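Long-range contacts in GH62 arabinofuranosidase (Podospora anserina, PDB 4N4B), which hydrolyses terminal alpha-L-arabinofuranosyl residues and probably acts on the arabinose side chains of xylan in plant biomass: residues 51-56 against 288-293; 58-63 against 75-80; 219-224 against 298-303; 304-309 against 329-334. All coordinates share one frame; numbering follows the deposited sequence. Where two conformers were deposited one is given.

Contact 1: residues 51-56 against 288-293; sequences TIILIN and IIRDGT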
loop_
_atom_site.group_PDB
_atom_site.type_symbol
_atom_site.label_atom_id
_atom_site.label_comp_id
_atom_site.label_asym_id
_atom_site.label_seq_id
_atom_site.Cartn_x
_atom_site.Cartn_y
_atom_site.Cartn_z
ATOM N N THR A 51 3.641 -0.417 4.244
ATOM C CA THR A 51 3.906 -1.792 3.673
ATOM C C THR A 51 4.437 -2.582 4.814
ATOM O O THR A 51 5.232 -2.136 5.628
ATOM C CB THR A 51 4.885 -1.655 2.503
ATOM O OG1 THR A 51 5.107 -2.974 1.921
ATOM C CG2 THR A 51 6.210 -1.122 2.822
ATOM N N ILE A 52 3.990 -3.857 4.891
ATOM C CA ILE A 52 4.343 -4.702 6.063
ATOM C C ILE A 52 4.488 -6.152 5.653
ATOM O O ILE A 52 3.626 -6.747 5.018
ATOM C CB ILE A 52 3.262 -4.519 7.160
ATOM C CG1 ILE A 52 3.593 -5.405 8.337
ATOM C CG2 ILE A 52 1.864 -4.726 6.637
ATOM C CD1 ILE A 52 2.821 -5.063 9.585
ATOM N N ILE A 53 5.540 -6.725 6.192
ATOM C CA ILE A 53 5.856 -8.172 6.064
ATOM C C ILE A 53 6.238 -8.667 7.421
ATOM O O ILE A 53 6.556 -7.982 8.324
ATOM C CB ILE A 53 6.896 -8.478 4.964
ATOM C CG1 ILE A 53 8.207 -7.931 5.365
ATOM C CG2 ILE A 53 6.463 -8.012 3.612
ATOM C CD1 ILE A 53 9.358 -8.335 4.449
ATOM N N LEU A 54 6.093 -10.006 7.529
ATOM C CA LEU A 54 6.317 -10.766 8.764
ATOM C C LEU A 54 7.279 -11.893 8.434
ATOM O O LEU A 54 7.041 -12.667 7.556
ATOM C CB LEU A 54 5.006 -11.289 9.327
ATOM C CG LEU A 54 5.063 -12.122 10.605
ATOM C CD1 LEU A 54 5.703 -11.388 11.707
ATOM C CD2 LEU A 54 3.668 -12.565 11.008
ATOM N N ILE A 55 8.392 -11.907 9.131
ATOM C CA ILE A 55 9.465 -12.959 8.913
ATOM C C ILE A 55 9.720 -13.573 10.310
ATOM O O ILE A 55 10.267 -12.960 11.190
ATOM C CB ILE A 55 10.722 -12.353 8.391
ATOM C CG1 ILE A 55 10.469 -11.560 7.069
ATOM C CG2 ILE A 55 11.785 -13.453 8.177
ATOM C CD1 ILE A 55 11.671 -10.818 6.556
ATOM N N ASN A 56 9.253 -14.794 10.439
ATOM C CA ASN A 56 9.470 -15.592 11.661
ATOM C C ASN A 56 9.206 -14.811 12.964
ATOM O O ASN A 56 10.072 -14.749 13.863
ATOM C CB ASN A 56 10.875 -16.217 11.573
ATOM C CG ASN A 56 10.955 -17.261 10.464
ATOM O OD1 ASN A 56 9.965 -17.911 10.149
ATOM N ND2 ASN A 56 12.060 -17.316 9.791
ATOM N N ILE A 288 -2.014 -5.797 3.470
ATOM C CA ILE A 288 -2.133 -7.077 4.168
ATOM C C ILE A 288 -0.767 -7.548 4.683
ATOM O O ILE A 288 0.237 -7.476 3.936
ATOM C CB ILE A 288 -2.795 -8.092 3.219
ATOM C CG1 ILE A 288 -4.220 -7.693 2.842
ATOM C CG2 ILE A 288 -2.730 -9.532 3.835
ATOM C CD1 ILE A 288 -4.977 -8.644 1.902
ATOM N N ILE A 289 -0.743 -8.063 5.882
ATOM C CA ILE A 289 0.495 -8.581 6.383
ATOM C C ILE A 289 0.890 -9.832 5.586
ATOM O O ILE A 289 0.228 -10.779 5.578
ATOM C CB ILE A 289 0.407 -8.910 7.874
ATOM C CG1 ILE A 289 0.048 -7.677 8.706
ATOM C CG2 ILE A 289 1.751 -9.421 8.333
ATOM C CD1 ILE A 289 0.017 -7.951 10.195
ATOM N N ARG A 290 2.000 -9.754 4.904
ATOM C CA ARG A 290 2.499 -10.888 4.161
ATOM C C ARG A 290 3.508 -11.644 5.015
ATOM O O ARG A 290 4.445 -11.159 5.481
ATOM C CB ARG A 290 3.144 -10.434 2.835
ATOM C CG ARG A 290 2.131 -10.085 1.763
ATOM C CD ARG A 290 2.799 -9.323 0.628
ATOM N NE ARG A 290 3.215 -7.948 0.928
ATOM C CZ ARG A 290 4.405 -7.452 0.718
ATOM N NH1 ARG A 290 5.398 -8.169 0.256
ATOM N NH2 ARG A 290 4.646 -6.204 1.019
ATOM N N ASP A 291 3.200 -12.903 5.170
ATOM C CA ASP A 291 4.090 -13.812 5.851
ATOM C C ASP A 291 4.529 -14.904 4.853
ATOM O O ASP A 291 4.410 -14.751 3.683
ATOM C CB ASP A 291 3.490 -14.301 7.137
ATOM C CG ASP A 291 2.128 -14.978 6.953
ATOM O OD1 ASP A 291 1.846 -15.450 5.867
ATOM O OD2 ASP A 291 1.318 -14.937 7.886
ATOM N N GLY A 292 5.144 -15.929 5.338
ATOM C CA GLY A 292 5.621 -16.920 4.441
ATOM C C GLY A 292 6.597 -16.421 3.438
ATOM O O GLY A 292 7.572 -15.781 3.729
ATOM N N THR A 293 6.336 -16.812 2.214
ATOM C CA THR A 293 7.222 -15.940 1.177
ATOM C C THR A 293 6.757 -14.427 1.035
ATOM O O THR A 293 5.651 -14.028 1.376
ATOM C CB THR A 293 7.128 -16.707 -0.148
ATOM O OG1 THR A 293 7.894 -17.921 -0.069
ATOM C CG2 THR A 293 7.646 -15.867 -1.268
HETATM O O HOH W 1 8.326 -14.614 6.046
#
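Ile53 and Arg290 form a single backbone bridge where the innermost strand of one blade of the five-bladed beta-propeller, 46-55, meets the chain that has just left strand 286-288 of another. Leu54 N donates to Arg290 O at 2.9 Å, tilted 22° from the carbonyl plane; the return bond, Arg290 N to Ile52 O, is straight but weak at 3.4 Å. On one side of the bridge Ile289 splits its contacts: its CG1 meets Ile52 CD1 at 3.9 Å while its CG2 reaches Leu54 CB. That division follows from a first torsion of -59°, which sets CG1 beside the backbone N and CG2 opposite it. On the other flank Ile53 CG2 lies over one face of the Arg290 guanidinium, 3.5 Å from NH1 and displaced to the rim. The bend in the arginine chain at chi3 (-71°) turns the group back toward Thr51, whose OG1 sits at its edge. The polar ends are held from further out: Glu287 forms a salt bridge with Arg290, and Val107 of the next blade accepts from NH2 through its O and donates through its N to Thr51 OG1. At the solvent end one water donates to Leu54 O at 2.8 Å and to Gly292 O at 2.7 Å.

Contact 2: residues 58-63 against 75-80; sequences THHVFA and YFTFAD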
loop_
_atom_site.group_PDB
_atom_site.type_symbol
_atom_site.label_atom_id
_atom_site.label_comp_id
_atom_site.label_asym_id
_atom_site.label_seq_id
_atom_site.Cartn_x
_atom_site.Cartn_y
_atom_site.Cartn_z
ATOM N N THR A 58 8.898 -11.533 13.353
ATOM C CA THR A 58 9.340 -10.166 13.333
ATOM C C THR A 58 8.583 -9.458 12.100
ATOM O O THR A 58 8.742 -9.780 10.975
ATOM C CB THR A 58 10.827 -9.956 13.143
ATOM O OG1 THR A 58 11.463 -10.534 14.323
ATOM C CG2 THR A 58 11.222 -8.531 13.084
ATOM N N HIS A 59 7.874 -8.366 12.489
ATOM C CA HIS A 59 7.267 -7.487 11.464
ATOM C C HIS A 59 8.245 -6.418 11.064
ATOM O O HIS A 59 8.959 -5.846 11.852
ATOM C CB HIS A 59 6.057 -6.737 12.071
ATOM C CG HIS A 59 4.926 -7.624 12.470
ATOM N ND1 HIS A 59 4.854 -8.160 13.752
ATOM C CD2 HIS A 59 3.787 -8.108 11.823
ATOM C CE1 HIS A 59 3.747 -8.888 13.867
ATOM N NE2 HIS A 59 3.086 -8.878 12.732
ATOM N N HIS A 60 8.277 -6.148 9.768
ATOM C CA HIS A 60 9.042 -5.092 9.160
ATOM C C HIS A 60 8.061 -4.166 8.436
ATOM O O HIS A 60 7.304 -4.638 7.576
ATOM C CB HIS A 60 10.025 -5.713 8.082
ATOM C CG HIS A 60 11.084 -6.569 8.725
ATOM N ND1 HIS A 60 10.990 -7.925 8.939
ATOM C CD2 HIS A 60 12.241 -6.141 9.172
ATOM C CE1 HIS A 60 12.149 -8.309 9.508
ATOM N NE2 HIS A 60 12.900 -7.236 9.685
ATOM N N VAL A 61 8.124 -2.878 8.796
ATOM C CA VAL A 61 7.213 -1.863 8.215
ATOM C C VAL A 61 7.972 -0.801 7.652
ATOM O O VAL A 61 8.902 -0.207 8.209
ATOM C CB VAL A 61 6.232 -1.363 9.292
ATOM C CG1 VAL A 61 5.215 -0.392 8.674
ATOM C CG2 VAL A 61 5.481 -2.500 9.939
ATOM N N PHE A 62 7.490 -0.317 6.447
ATOM C CA PHE A 62 7.911 0.966 5.899
ATOM C C PHE A 62 6.654 1.814 5.715
ATOM O O PHE A 62 5.620 1.313 5.360
ATOM C CB PHE A 62 8.683 0.856 4.550
ATOM C CG PHE A 62 9.885 -0.038 4.655
ATOM C CD1 PHE A 62 9.789 -1.442 4.663
ATOM C CD2 PHE A 62 11.107 0.528 4.696
ATOM C CE1 PHE A 62 10.979 -2.193 4.799
ATOM C CE2 PHE A 62 12.286 -0.246 4.768
ATOM C CZ PHE A 62 12.175 -1.604 4.777
ATOM N N ALA A 63 6.836 3.129 5.970
ATOM C CA ALA A 63 5.672 4.009 5.916
ATOM C C ALA A 63 6.129 5.366 5.420
ATOM O O ALA A 63 7.294 5.740 5.441
ATOM C CB ALA A 63 5.008 4.092 7.289
ATOM N N TYR A 75 11.303 3.434 8.393
ATOM C CA TYR A 75 11.306 1.966 8.688
ATOM C C TYR A 75 11.184 1.749 10.180
ATOM O O TYR A 75 11.792 2.474 10.998
ATOM C CB TYR A 75 12.645 1.382 8.239
ATOM C CG TYR A 75 12.872 -0.063 8.639
ATOM C CD1 TYR A 75 12.147 -1.104 8.119
ATOM C CD2 TYR A 75 13.818 -0.355 9.626
ATOM C CE1 TYR A 75 12.329 -2.376 8.543
ATOM C CE2 TYR A 75 14.084 -1.657 10.045
ATOM C CZ TYR A 75 13.344 -2.632 9.531
ATOM O OH TYR A 75 13.565 -3.979 9.925
ATOM N N PHE A 76 10.415 0.787 10.556
ATOM C CA PHE A 76 10.370 0.322 11.945
ATOM C C PHE A 76 10.001 -1.121 11.987
ATOM O O PHE A 76 9.460 -1.719 11.045
ATOM C CB PHE A 76 9.496 1.234 12.811
ATOM C CG PHE A 76 8.070 1.382 12.352
ATOM C CD1 PHE A 76 7.769 2.309 11.352
ATOM C CD2 PHE A 76 7.050 0.608 12.889
ATOM C CE1 PHE A 76 6.424 2.436 10.918
ATOM C CE2 PHE A 76 5.746 0.789 12.424
ATOM C CZ PHE A 76 5.457 1.673 11.452
ATOM N N THR A 77 10.193 -1.770 13.172
ATOM C CA THR A 77 10.083 -3.204 13.330
ATOM C C THR A 77 9.663 -3.601 14.715
ATOM O O THR A 77 9.974 -2.848 15.646
ATOM C CB THR A 77 11.422 -3.856 12.922
ATOM O OG1 THR A 77 11.345 -5.298 13.041
ATOM C CG2 THR A 77 12.579 -3.340 13.681
ATOM N N PHE A 78 8.950 -4.680 14.859
ATOM C CA PHE A 78 8.453 -5.091 16.155
ATOM C C PHE A 78 7.981 -6.508 16.000
ATOM O O PHE A 78 7.570 -6.904 14.989
ATOM C CB PHE A 78 7.250 -4.189 16.614
ATOM C CG PHE A 78 6.199 -4.005 15.560
ATOM C CD1 PHE A 78 6.333 -3.000 14.645
ATOM C CD2 PHE A 78 5.141 -4.842 15.462
ATOM C CE1 PHE A 78 5.415 -2.824 13.648
ATOM C CE2 PHE A 78 4.225 -4.684 14.456
ATOM C CZ PHE A 78 4.378 -3.671 13.518
ATOM N N ALA A 79 8.000 -7.220 17.110
ATOM C CA ALA A 79 7.436 -8.537 17.150
ATOM C C ALA A 79 5.914 -8.491 17.438
ATOM O O ALA A 79 5.160 -8.396 16.561
ATOM C CB ALA A 79 8.190 -9.399 18.159
ATOM N N ASP A 80 5.502 -8.517 18.697
ATOM C CA ASP A 80 4.100 -8.370 19.046
ATOM C C ASP A 80 3.609 -6.998 18.619
ATOM O O ASP A 80 4.298 -6.051 18.722
ATOM C CB ASP A 80 3.944 -8.403 20.562
ATOM C CG ASP A 80 4.283 -9.704 21.159
ATOM O OD1 ASP A 80 4.207 -10.731 20.501
ATOM O OD2 ASP A 80 4.514 -9.676 22.357
#
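Val61 fits between the rings of Phe76 and Phe78 on the face of a beta hairpin, strands 58-67 and 70-78 of one propeller blade, that carries His59, Val61, Phe76 and Phe78. Its CB rides over the face of the Phe76 ring, 3.9 Å from the centroid, and its two methyls part: CG1 goes to Phe76 CZ at 3.5 Å, CG2 to Phe78 CE1 at 3.7 Å. Both phenylalanines have CG between backbone N and carbonyl carbon (chi1 58° and 48°), which leans the rings across to the neighbouring strand. His59 CB fills the next hollow, over the Phe78 face, and the imidazole continues nearly parallel to that ring at 20° but slid aside, with little overlap. Phe78 O lies in the imidazole plane, taking ND1 at 3.2 Å from one side of its carbonyl plane and His59 N from the other; ND1 also makes a weak bond to Ala79 O. A leucine here would probably cost Phe78 O its second donor, along with the weak bond to Ala79 O, leaving the chain after Phe78 less firmly tied. Across the sheet Tyr75 CD1 sits over the Phe62 face, 3.4 Å from CZ, and Thr77 OG1 donates to His59 O at 2.7 Å. Strand 46-55 pairs with the other edge of 58-67, Phe62 meets Trp139 and strand 103-110 of the next blade, and Phe76 and Phe78 reach strand 326-332.

Contact 3: residues 219-224 against 298-303; sequences CVYSLP and LLIDPC
Ile300 CG2 sits over the face of the Tyr221 ring, 3.4 Å from CD1 and 3.8 Å from the centroid, the two side chains crossing at about a right angle. With a first torsion of 64°, Ile300 divides its branches: CG2 serves the ring, while CG1 and CD1 lie alongside Leu223 CD2. Further along, the rings of Pro224 and Pro302 come together at their CD atoms, 3.5 Å apart, tighter than usual for carbon. Leu299 CD1 covers the turn of the chain from Leu223 into Pro224. The polar edge is a single backbone bridge between Ser222 and Leu299. Ser222 N donates to Leu298 O at 3.0 Å from 50° above the carbonyl plane, and the same oxygen lies at the edge of the Tyr221 ring; Ile300 N answers to Ser222 O at 3.1 Å, nearly along the C=O axis. The hydroxyl of Tyr221 bonds to Ile288 N, and Ser222 OG to Lys297 O. A valine at Tyr221 would probably leave Ile300 CG2 facing a gap and Ile288 N without its partner. Around Pro302, Asp301 OD1 accepts from Cys303 N in an Asx turn, next to the Cys303-Cys337 disulfide. The segment 298-303 thus runs along the edge of strand 216-222, the first of its propeller blade, with strand 228-235 on that strand's far side, Trp167 of strand 164-170 edge-to-face with Tyr221, and strand 286-288 beside it.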
loop_
_atom_site.group_PDB
_atom_site.type_symbol
_atom_site.label_atom_id
_atom_site.label_comp_id
_atom_site.label_asym_id
_atom_site.label_seq_id
_atom_site.Cartn_x
_atom_site.Cartn_y
_atom_site.Cartn_z
ATOM N N CYS A 219 -3.690 -2.236 -3.974
ATOM C CA CYS A 219 -2.958 -3.461 -3.666
ATOM C C CYS A 219 -3.352 -4.563 -4.642
ATOM O O CYS A 219 -4.542 -4.673 -4.943
ATOM C CB CYS A 219 -3.193 -4.019 -2.265
ATOM S SG CYS A 219 -2.972 -2.874 -0.860
ATOM N N VAL A 220 -2.386 -5.287 -5.168
ATOM C CA VAL A 220 -2.667 -6.488 -6.043
ATOM C C VAL A 220 -1.920 -7.668 -5.427
ATOM O O VAL A 220 -0.691 -7.604 -5.349
ATOM C CB VAL A 220 -2.300 -6.222 -7.497
ATOM C CG1 VAL A 220 -2.797 -7.408 -8.310
ATOM C CG2 VAL A 220 -2.924 -4.863 -7.939
ATOM N N TYR A 221 -2.667 -8.678 -5.033
ATOM C CA TYR A 221 -2.107 -9.855 -4.391
ATOM C C TYR A 221 -2.416 -11.123 -5.179
ATOM O O TYR A 221 -3.446 -11.194 -5.825
ATOM C CB TYR A 221 -2.675 -9.998 -3.008
ATOM C CG TYR A 221 -2.355 -8.905 -2.027
ATOM C CD1 TYR A 221 -1.079 -8.779 -1.602
ATOM C CD2 TYR A 221 -3.325 -8.024 -1.597
ATOM C CE1 TYR A 221 -0.680 -7.800 -0.730
ATOM C CE2 TYR A 221 -2.952 -7.004 -0.665
ATOM C CZ TYR A 221 -1.654 -6.927 -0.245
ATOM O OH TYR A 221 -1.266 -5.957 0.666
ATOM N N SER A 222 -1.547 -12.083 -5.023
ATOM C CA SER A 222 -1.854 -13.434 -5.483
ATOM C C SER A 222 -2.386 -14.258 -4.343
ATOM O O SER A 222 -2.158 -14.048 -3.159
ATOM C CB SER A 222 -0.627 -14.103 -6.077
ATOM O OG SER A 222 0.412 -14.327 -5.171
ATOM N N LEU A 223 -3.251 -15.252 -4.753
ATOM C CA LEU A 223 -3.954 -16.139 -3.835
ATOM C C LEU A 223 -3.455 -17.568 -4.019
ATOM O O LEU A 223 -3.023 -17.911 -5.125
ATOM C CB LEU A 223 -5.426 -16.046 -4.061
ATOM C CG LEU A 223 -6.108 -14.619 -3.904
ATOM C CD1 LEU A 223 -7.508 -14.633 -4.460
ATOM C CD2 LEU A 223 -6.107 -14.325 -2.436
ATOM N N PRO A 224 -3.509 -18.371 -3.001
ATOM C CA PRO A 224 -3.034 -19.797 -3.149
ATOM C C PRO A 224 -3.811 -20.538 -4.234
ATOM O O PRO A 224 -3.144 -21.477 -4.808
ATOM C CB PRO A 224 -3.307 -20.401 -1.764
ATOM C CG PRO A 224 -3.456 -19.178 -0.820
ATOM C CD PRO A 224 -3.946 -18.084 -1.641
ATOM N N LEU A 298 3.864 -11.631 -4.285
ATOM C CA LEU A 298 2.853 -10.881 -3.417
ATOM C C LEU A 298 1.715 -11.811 -3.011
ATOM O O LEU A 298 0.531 -11.531 -2.997
ATOM C CB LEU A 298 2.307 -9.610 -4.133
ATOM C CG LEU A 298 3.159 -8.369 -4.037
ATOM C CD1 LEU A 298 3.190 -7.877 -2.614
ATOM C CD2 LEU A 298 4.579 -8.450 -4.582
ATOM N N LEU A 299 2.096 -13.032 -2.576
ATOM C CA LEU A 299 1.161 -13.985 -2.105
ATOM C C LEU A 299 0.634 -13.631 -0.695
ATOM O O LEU A 299 1.420 -13.293 0.218
ATOM C CB LEU A 299 1.839 -15.397 -2.030
ATOM C CG LEU A 299 0.930 -16.576 -1.589
ATOM C CD1 LEU A 299 -0.198 -16.851 -2.472
ATOM C CD2 LEU A 299 1.768 -17.902 -1.379
ATOM N N ILE A 300 -0.656 -13.824 -0.471
ATOM C CA ILE A 300 -1.304 -13.701 0.874
ATOM C C ILE A 300 -1.910 -15.029 1.312
ATOM O O ILE A 300 -2.153 -15.937 0.467
ATOM C CB ILE A 300 -2.320 -12.583 0.908
ATOM C CG1 ILE A 300 -3.482 -12.868 -0.054
ATOM C CG2 ILE A 300 -1.564 -11.269 0.656
ATOM C CD1 ILE A 300 -4.663 -11.945 0.144
ATOM N N ASP A 301 -2.207 -15.131 2.605
ATOM C CA ASP A 301 -2.955 -16.258 3.150
ATOM C C ASP A 301 -4.381 -15.811 3.473
ATOM O O ASP A 301 -4.616 -15.119 4.463
ATOM C CB ASP A 301 -2.272 -16.800 4.406
ATOM C CG ASP A 301 -3.085 -17.881 5.090
ATOM O OD1 ASP A 301 -4.114 -18.303 4.522
ATOM O OD2 ASP A 301 -2.696 -18.309 6.197
ATOM N N PRO A 302 -5.326 -16.208 2.625
ATOM C CA PRO A 302 -6.681 -15.786 2.736
ATOM C C PRO A 302 -7.313 -16.327 4.011
ATOM O O PRO A 302 -8.356 -15.777 4.431
ATOM C CB PRO A 302 -7.387 -16.352 1.479
ATOM C CG PRO A 302 -6.561 -17.510 1.102
ATOM C CD PRO A 302 -5.148 -17.197 1.500
ATOM N N CYS A 303 -6.700 -17.257 4.702
ATOM C CA CYS A 303 -7.295 -17.794 5.965
ATOM C C CYS A 303 -6.946 -16.984 7.210
ATOM O O CYS A 303 -7.520 -17.211 8.273
ATOM C CB CYS A 303 -6.883 -19.261 6.132
ATOM S SG CYS A 303 -7.160 -20.269 4.587
#

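Contact 4: residues 304-309 against 329-334; sequences NIRFMY and FIAHNN
Phe329 takes a first torsion of -59°, CG opposite the carbonyl carbon, and Met308 one of -161° with an extended chain beyond; together these bring the methionine obliquely past the phenyl ring, at CE1 and CZ. Met308 CG comes within 3.6 Å of Phe329 CE1, and SD stands 4.7 Å from the ring centroid, 42° off the normal, an oblique Met-aromatic contact. On the opposite face of this antiparallel strand pair Ile330 divides its branches, sending CG1 to Phe307 CB at 3.7 Å, whereas CG2 meets Tyr309 CE1; the Tyr309 hydroxyl bonds to Ser30 OG. Behind the side chains the strands are laced by Phe307 N to Ile330 O at 2.8 Å and Ile330 N to Phe307 O at 2.9 Å. One step outward, His332 N donates to Ile305 O, bringing the CB atoms of those residues together. Arg306 folds back on its own segment, NH1 giving a straight bond to Asn304 O at 2.8 Å in the guanidinium plane. Strands 286-288 and 28-30 continue the blade on either side, Trp81 stacks on Phe329, and Trp266 and Phe243 meet Phe307 edge-to-face. The chemistry is thus divided: backbone bonds set the register, while apolar and sulfur-aromatic packing meets the neighbouring blade, Met308 and Phe329 lying against Ile52 of strand 46-55.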
loop_
_atom_site.group_PDB
_atom_site.type_symbol
_atom_site.label_atom_id
_atom_site.label_comp_id
_atom_site.label_asym_id
_atom_site.label_seq_id
_atom_site.Cartn_x
_atom_site.Cartn_y
_atom_site.Cartn_z
ATOM N N ASN A 304 -5.996 -16.034 7.050
ATOM C CA ASN A 304 -5.493 -15.309 8.173
ATOM C C ASN A 304 -5.103 -13.876 7.774
ATOM O O ASN A 304 -3.951 -13.480 8.002
ATOM C CB ASN A 304 -4.277 -16.046 8.750
ATOM C CG ASN A 304 -4.645 -17.397 9.325
ATOM O OD1 ASN A 304 -5.191 -17.484 10.431
ATOM N ND2 ASN A 304 -4.314 -18.450 8.580
ATOM N N ILE A 305 -6.038 -13.178 7.180
ATOM C CA ILE A 305 -5.791 -11.785 6.727
ATOM C C ILE A 305 -5.770 -10.779 7.899
ATOM O O ILE A 305 -6.738 -10.729 8.636
ATOM C CB ILE A 305 -6.769 -11.376 5.654
ATOM C CG1 ILE A 305 -6.577 -12.187 4.395
ATOM C CG2 ILE A 305 -6.592 -9.867 5.347
ATOM C CD1 ILE A 305 -7.650 -12.079 3.427
ATOM N N ARG A 306 -4.684 -10.030 8.017
ATOM C CA ARG A 306 -4.644 -8.863 8.860
ATOM C C ARG A 306 -4.089 -7.754 7.960
ATOM O O ARG A 306 -3.237 -7.979 7.063
ATOM C CB ARG A 306 -3.665 -9.106 10.001
ATOM C CG ARG A 306 -4.050 -10.261 10.984
ATOM C CD ARG A 306 -3.470 -11.548 10.563
ATOM N NE ARG A 306 -2.036 -11.559 10.848
ATOM C CZ ARG A 306 -1.109 -12.279 10.226
ATOM N NH1 ARG A 306 -1.412 -13.134 9.175
ATOM N NH2 ARG A 306 0.121 -12.179 10.642
ATOM N N PHE A 307 -4.602 -6.559 8.169
ATOM C CA PHE A 307 -4.398 -5.419 7.242
ATOM C C PHE A 307 -3.951 -4.228 8.108
ATOM O O PHE A 307 -4.726 -3.777 9.005
ATOM C CB PHE A 307 -5.659 -5.142 6.479
ATOM C CG PHE A 307 -5.595 -4.045 5.437
ATOM C CD1 PHE A 307 -5.094 -4.284 4.160
ATOM C CD2 PHE A 307 -6.158 -2.800 5.682
ATOM C CE1 PHE A 307 -5.123 -3.322 3.174
ATOM C CE2 PHE A 307 -6.178 -1.829 4.708
ATOM C CZ PHE A 307 -5.620 -2.035 3.441
ATOM N N MET A 308 -2.704 -3.770 7.987
ATOM C CA MET A 308 -2.266 -2.558 8.649
ATOM C C MET A 308 -2.819 -1.413 7.856
ATOM O O MET A 308 -2.629 -1.382 6.644
ATOM C CB MET A 308 -0.753 -2.524 8.724
ATOM C CG MET A 308 -0.279 -1.551 9.784
ATOM S SD MET A 308 1.508 -1.407 9.818
ATOM C CE MET A 308 1.809 -0.718 11.406
ATOM N N TYR A 309 -3.457 -0.450 8.515
ATOM C CA TYR A 309 -4.122 0.666 7.828
ATOM C C TYR A 309 -3.886 1.939 8.533
ATOM O O TYR A 309 -3.466 2.014 9.680
ATOM C CB TYR A 309 -5.595 0.351 7.641
ATOM C CG TYR A 309 -6.388 0.575 8.938
ATOM C CD1 TYR A 309 -6.385 -0.332 9.988
ATOM C CD2 TYR A 309 -7.152 1.724 9.114
ATOM C CE1 TYR A 309 -7.101 -0.139 11.149
ATOM C CE2 TYR A 309 -7.911 1.918 10.254
ATOM C CZ TYR A 309 -7.852 0.971 11.251
ATOM O OH TYR A 309 -8.660 1.206 12.400
ATOM N N PHE A 329 -4.347 -1.873 13.027
ATOM C CA PHE A 329 -4.584 -3.117 12.269
ATOM C C PHE A 329 -6.024 -3.479 12.321
ATOM O O PHE A 329 -6.664 -3.377 13.396
ATOM C CB PHE A 329 -3.796 -4.340 12.860
ATOM C CG PHE A 329 -2.290 -4.196 12.908
ATOM C CD1 PHE A 329 -1.581 -4.554 11.815
ATOM C CD2 PHE A 329 -1.618 -3.675 13.966
ATOM C CE1 PHE A 329 -0.178 -4.534 11.820
ATOM C CE2 PHE A 329 -0.218 -3.611 13.954
ATOM C CZ PHE A 329 0.434 -4.038 12.834
ATOM N N ILE A 330 -6.530 -4.022 11.231
ATOM C CA ILE A 330 -7.796 -4.782 11.203
ATOM C C ILE A 330 -7.523 -6.242 10.965
ATOM O O ILE A 330 -6.653 -6.584 10.120
ATOM C CB ILE A 330 -8.854 -4.225 10.238
ATOM C CG1 ILE A 330 -8.303 -3.950 8.853
ATOM C CG2 ILE A 330 -9.482 -2.966 10.889
ATOM C CD1 ILE A 330 -9.319 -3.429 7.871
ATOM N N ALA A 331 -8.194 -7.085 11.709
ATOM C CA ALA A 331 -8.124 -8.549 11.578
ATOM C C ALA A 331 -9.414 -9.071 11.067
ATOM O O ALA A 331 -10.504 -8.717 11.460
ATOM C CB ALA A 331 -7.724 -9.199 12.914
ATOM N N HIS A 332 -9.284 -9.929 10.045
ATOM C CA HIS A 332 -10.450 -10.465 9.346
ATOM C C HIS A 332 -11.225 -11.455 10.177
ATOM O O HIS A 332 -10.612 -12.496 10.499
ATOM C CB HIS A 332 -9.979 -11.050 8.042
ATOM C CG HIS A 332 -11.018 -11.619 7.162
ATOM N ND1 HIS A 332 -12.351 -11.303 7.060
ATOM C CD2 HIS A 332 -10.801 -12.596 6.232
ATOM C CE1 HIS A 332 -12.915 -12.084 6.116
ATOM N NE2 HIS A 332 -11.963 -12.857 5.613
ATOM N N ASN A 333 -12.461 -11.160 10.524
ATOM C CA ASN A 333 -13.316 -11.948 11.438
ATOM C C ASN A 333 -13.964 -13.131 10.863
ATOM O O ASN A 333 -14.325 -14.024 11.671
ATOM C CB ASN A 333 -14.454 -11.018 12.133
ATOM C CG ASN A 333 -13.825 -10.274 13.151
ATOM O OD1 ASN A 333 -12.735 -10.685 13.672
ATOM N ND2 ASN A 333 -14.405 -9.229 13.521
ATOM N N ASN A 334 -14.209 -13.065 9.590
ATOM C CA ASN A 334 -15.031 -14.136 8.896
ATOM C C ASN A 334 -14.282 -14.829 7.754
ATOM O O ASN A 334 -14.777 -14.850 6.642
ATOM C CB ASN A 334 -16.383 -13.614 8.444
ATOM C CG ASN A 334 -16.312 -12.619 7.328
ATOM O OD1 ASN A 334 -15.368 -11.751 7.263
ATOM N ND2 ASN A 334 -17.262 -12.664 6.402
#

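Along the chain contact 2 is nested inside the loop closed by contact 1, contacts 1 and 3 cross in chain order, their segments coming in turn, and contact 4 follows both. Contacts 1 and 2 lie about 10 Å apart between centres and share one sheet, in which strands 46-55 and 58-67 are neighbours. Contact 3 stands about 11 Å from contact 1, centre to centre, joined through Tyr221 OH and Ile288 N at 2.9 Å. Contact 4 belongs to the blade that mixes strand 28-30 with strands from the end of the chain, and Ile289 N bonds Arg306 O there at 2.8 Å. The chain between strands 286-288 and 306-311 therefore ties its own blade to both neighbours, near the bound calcium ion on the propeller axis.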